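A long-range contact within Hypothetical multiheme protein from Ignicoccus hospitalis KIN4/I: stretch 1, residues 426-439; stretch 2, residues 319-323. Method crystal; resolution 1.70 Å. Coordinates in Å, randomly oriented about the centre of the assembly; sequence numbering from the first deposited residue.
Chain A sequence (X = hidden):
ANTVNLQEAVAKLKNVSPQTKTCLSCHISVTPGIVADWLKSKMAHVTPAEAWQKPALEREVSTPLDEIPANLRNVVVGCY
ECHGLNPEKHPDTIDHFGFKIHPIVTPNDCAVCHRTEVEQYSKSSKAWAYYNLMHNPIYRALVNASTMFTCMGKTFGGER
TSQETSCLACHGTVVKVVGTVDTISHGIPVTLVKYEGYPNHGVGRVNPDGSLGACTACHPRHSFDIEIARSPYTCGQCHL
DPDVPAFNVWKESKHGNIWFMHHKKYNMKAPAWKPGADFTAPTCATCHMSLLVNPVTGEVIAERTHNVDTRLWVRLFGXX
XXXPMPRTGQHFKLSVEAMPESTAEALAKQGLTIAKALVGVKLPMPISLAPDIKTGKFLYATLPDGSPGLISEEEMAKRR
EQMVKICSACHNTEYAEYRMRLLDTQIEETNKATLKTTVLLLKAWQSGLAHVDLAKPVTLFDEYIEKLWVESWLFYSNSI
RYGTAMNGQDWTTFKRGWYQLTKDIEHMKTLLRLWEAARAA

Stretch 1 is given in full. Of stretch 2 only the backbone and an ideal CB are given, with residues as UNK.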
# COMPACT_ATOMS: atom_id res chain seq x y z
N GLN A 426 -18.79 -17.39 -1.88
CA GLN A 426 -18.03 -16.68 -0.85
C GLN A 426 -18.91 -15.90 0.11
O GLN A 426 -18.60 -15.79 1.30
CB GLN A 426 -16.95 -15.80 -1.47
CG GLN A 426 -15.92 -16.65 -2.18
CD GLN A 426 -15.42 -17.77 -1.30
OE1 GLN A 426 -14.63 -17.55 -0.37
NE2 GLN A 426 -15.88 -19.00 -1.56
N ILE A 427 -20.04 -15.40 -0.40
CA ILE A 427 -21.05 -14.75 0.43
C ILE A 427 -21.59 -15.78 1.41
O ILE A 427 -21.69 -15.51 2.61
CB ILE A 427 -22.19 -14.16 -0.44
CG1 ILE A 427 -21.68 -12.89 -1.15
CG2 ILE A 427 -23.45 -13.85 0.39
CD1 ILE A 427 -22.53 -12.46 -2.32
N GLU A 428 -21.91 -16.97 0.91
CA GLU A 428 -22.41 -18.06 1.74
C GLU A 428 -21.40 -18.48 2.80
O GLU A 428 -21.74 -18.65 3.97
CB GLU A 428 -22.77 -19.27 0.88
CG GLU A 428 -23.01 -20.52 1.72
CD GLU A 428 -22.77 -21.81 0.96
OE1 GLU A 428 -23.39 -21.99 -0.12
OE2 GLU A 428 -21.96 -22.65 1.43
N GLU A 429 -20.15 -18.68 2.38
CA GLU A 429 -19.12 -19.15 3.31
C GLU A 429 -18.73 -18.09 4.33
O GLU A 429 -18.62 -18.38 5.53
CB GLU A 429 -17.91 -19.70 2.54
CG GLU A 429 -18.30 -20.99 1.82
CD GLU A 429 -17.23 -21.54 0.90
OE1 GLU A 429 -16.15 -20.90 0.78
OE2 GLU A 429 -17.47 -22.61 0.30
N THR A 430 -18.54 -16.85 3.90
CA THR A 430 -18.19 -15.81 4.87
C THR A 430 -19.32 -15.56 5.85
O THR A 430 -19.08 -15.32 7.04
CB THR A 430 -17.77 -14.48 4.21
OG1 THR A 430 -18.79 -14.05 3.30
CG2 THR A 430 -16.44 -14.66 3.48
N ASN A 431 -20.57 -15.65 5.38
CA ASN A 431 -21.69 -15.48 6.28
C ASN A 431 -21.70 -16.59 7.34
O ASN A 431 -22.04 -16.32 8.50
CB ASN A 431 -23.03 -15.41 5.51
CG ASN A 431 -23.33 -14.01 4.98
OD1 ASN A 431 -22.59 -13.06 5.22
ND2 ASN A 431 -24.45 -13.88 4.27
N LYS A 432 -21.33 -17.82 6.97
CA LYS A 432 -21.30 -18.90 7.96
C LYS A 432 -20.17 -18.68 8.97
O LYS A 432 -20.31 -18.99 10.16
CB LYS A 432 -21.15 -20.28 7.29
CG LYS A 432 -22.39 -20.77 6.56
CD LYS A 432 -23.50 -21.13 7.54
CE LYS A 432 -24.64 -21.87 6.84
NZ LYS A 432 -25.17 -21.11 5.67
N ALA A 433 -19.04 -18.17 8.50
CA ALA A 433 -17.91 -17.89 9.40
C ALA A 433 -18.31 -16.80 10.40
O ALA A 433 -17.96 -16.86 11.58
CB ALA A 433 -16.66 -17.48 8.62
N THR A 434 -19.05 -15.81 9.92
CA THR A 434 -19.55 -14.72 10.76
C THR A 434 -20.55 -15.23 11.79
O THR A 434 -20.58 -14.76 12.93
CB THR A 434 -20.15 -13.61 9.89
OG1 THR A 434 -19.12 -13.07 9.05
CG2 THR A 434 -20.75 -12.48 10.74
N LEU A 435 -21.37 -16.20 11.41
CA LEU A 435 -22.29 -16.79 12.38
C LEU A 435 -21.50 -17.51 13.47
O LEU A 435 -21.89 -17.50 14.64
CB LEU A 435 -23.27 -17.76 11.68
CG LEU A 435 -24.21 -18.55 12.59
CD1 LEU A 435 -25.06 -17.61 13.45
CD2 LEU A 435 -25.10 -19.48 11.75
N LYS A 436 -20.40 -18.14 13.08
CA LYS A 436 -19.57 -18.87 14.03
C LYS A 436 -18.94 -17.92 15.06
O LYS A 436 -18.97 -18.20 16.26
CB LYS A 436 -18.47 -19.66 13.30
CG LYS A 436 -17.68 -20.59 14.22
CD LYS A 436 -16.66 -21.40 13.43
CE LYS A 436 -15.86 -22.33 14.34
NZ LYS A 436 -16.64 -23.52 14.76
N THR A 437 -18.37 -16.81 14.61
CA THR A 437 -17.77 -15.87 15.55
C THR A 437 -18.84 -15.22 16.42
O THR A 437 -18.59 -14.87 17.57
CB THR A 437 -16.92 -14.78 14.85
OG1 THR A 437 -17.75 -14.02 13.97
CG2 THR A 437 -15.78 -15.42 14.06
N THR A 438 -20.04 -15.06 15.86
CA THR A 438 -21.14 -14.49 16.63
C THR A 438 -21.54 -15.42 17.79
O THR A 438 -21.82 -14.96 18.91
CB THR A 438 -22.37 -14.18 15.74
OG1 THR A 438 -21.99 -13.24 14.73
CG2 THR A 438 -23.50 -13.61 16.57
N VAL A 439 -21.54 -16.73 17.53
CA VAL A 439 -21.85 -17.69 18.58
C VAL A 439 -20.74 -17.73 19.64
O VAL A 439 -21.01 -17.90 20.83
CB VAL A 439 -22.13 -19.11 18.00
CG1 VAL A 439 -22.26 -20.14 19.12
CG2 VAL A 439 -23.41 -19.08 17.18
N UNK A 319 -23.52 -6.47 7.60
CA UNK A 319 -24.18 -5.78 8.70
C UNK A 319 -25.17 -6.67 9.46
O UNK A 319 -26.37 -6.38 9.48
CB UNK A 319 -24.91 -4.54 8.17
N UNK A 320 -24.69 -7.76 10.06
CA UNK A 320 -23.27 -8.15 10.08
C UNK A 320 -22.97 -9.16 8.95
O UNK A 320 -21.81 -9.46 8.67
CB UNK A 320 -22.90 -8.75 11.44
N UNK A 321 -24.03 -9.65 8.30
CA UNK A 321 -23.90 -10.54 7.15
C UNK A 321 -24.07 -9.78 5.83
O UNK A 321 -24.70 -8.73 5.81
CB UNK A 321 -24.93 -11.67 7.24
N UNK A 322 -23.53 -10.33 4.75
CA UNK A 322 -23.80 -9.81 3.41
C UNK A 322 -25.27 -10.11 3.11
O UNK A 322 -25.79 -11.16 3.49
CB UNK A 322 -22.87 -10.43 2.36
N UNK A 323 -25.93 -9.18 2.42
CA UNK A 323 -27.39 -9.23 2.29
C UNK A 323 -27.84 -8.56 1.00
O UNK A 323 -27.12 -7.76 0.44
CB UNK A 323 -28.06 -8.56 3.49

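Stretch 1 is a continuous helix, and the side it turns to the five-residue loop carries Ile427, Asn431, Thr434, Leu435 and Thr438. The loop forms no regular helix, and some of its backbone N and O groups bond to the helix or to water.

Position 319 lies beyond the helix's reach: no atom of stretch 1 comes within 5.5 Å of its ideal CB. Stretch 1 therefore sets no preference, and almost any side chain is compatible with it. The residue is Leu319, whose side chain makes no contact with the helix; Leu319 N donates to the backbone O of position 321, at 3.1 Å, a bond within the loop.

The peptide bond before position 320 is cis, which is uncommon before a residue other than proline. Here CA-to-CB points sideways, and the ideal CB stands 4.4 Å from CG2 of Thr434. The neighbourhood offers methyl groups and the hydroxyl of Thr438, with room for a side chain of moderate length; valine, leucine, isoleucine or methionine would all be reasonable. The residue is Ile320, with chi1 p and chi2 t. Its end comes nearer than its CB, bringing CD1 to 3.7 Å from Thr434 CG2 and 3.3 Å from Thr438 OG1. Thr438 OG1 donates to Thr434 O within the helix, at 2.7 Å, so its proton is already used and the apolar neighbour does not leave it unpaired. The backbone contributes too: a water donates to Ile320 O, at 2.7 Å, and its O lies 2.9 Å from Thr434 OG1, bridging loop and helix.

At position 321, CA-to-CB again points sideways, and the ideal CB is 3.4 Å from OD1 of Asn431. A long side chain could run along the helix past Thr434 and Leu435, so an aromatic residue, leucine or methionine would suit. The residue is Tyr321, with chi1 m, and it has the largest area covered by the other stretch of the five. Its ring turns an edge to the helix backbone, with Tyr321 CE1 3.3 Å from Asn431 O. Thr434 CG2 is 3.6 Å from Tyr321 CE1. Leu435 adds apolar packing, its CB 4.2 Å from Tyr321 CE1, and its CD1 is 3.5 Å from Tyr321 OH, a hydroxyl that is hydrogen-bonded elsewhere in the structure.

Position 322 points toward the helix, with its ideal CB 3.9 Å from Asn431 OD1 and 4.0 Å from Ile427 CG2. So close an approach favours a small residue such as alanine, glycine or serine. The residue is Ala322, whose CB packs against Ile427 CG2 at 4.0 Å. Its backbone is gripped by the amide of Asn431: Ala322 N donates to Asn431 OD1, at 2.9 Å, and Asn431 ND2 donates to Ala322 O, at 3.1 Å. One side chain thus satisfies both the donor and the acceptor of a single residue.

Position 323 points away, so stretch 1 leaves its identity open. The residue is His323, whose ND1 donates to Tyr321 O at 2.8 Å, bracing the loop from within.

Stretch 2, residues 319-323: LIYAH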
# COMPACT_ATOMS: atom_id res chain seq x y z
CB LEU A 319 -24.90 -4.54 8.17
CG LEU A 319 -23.96 -3.49 7.54
CD1 LEU A 319 -24.75 -2.45 6.73
CD2 LEU A 319 -23.09 -2.82 8.62
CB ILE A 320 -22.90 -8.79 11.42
CG1 ILE A 320 -23.70 -10.08 11.61
CG2 ILE A 320 -23.11 -7.79 12.57
CD1 ILE A 320 -23.36 -10.86 12.86
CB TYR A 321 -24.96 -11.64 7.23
CG TYR A 321 -24.93 -12.39 8.54
CD1 TYR A 321 -23.93 -13.31 8.82
CD2 TYR A 321 -25.88 -12.15 9.52
CE1 TYR A 321 -23.89 -13.99 10.02
CE2 TYR A 321 -25.85 -12.81 10.73
CZ TYR A 321 -24.84 -13.73 10.97
OH TYR A 321 -24.80 -14.41 12.18
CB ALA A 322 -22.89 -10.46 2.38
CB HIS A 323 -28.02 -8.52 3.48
CG HIS A 323 -27.48 -7.14 3.70
ND1 HIS A 323 -26.28 -6.91 4.34
CD2 HIS A 323 -27.96 -5.92 3.37
CE1 HIS A 323 -26.05 -5.61 4.40
NE2 HIS A 323 -27.06 -4.99 3.81
O HOH W 1 -20.05 -10.99 7.33
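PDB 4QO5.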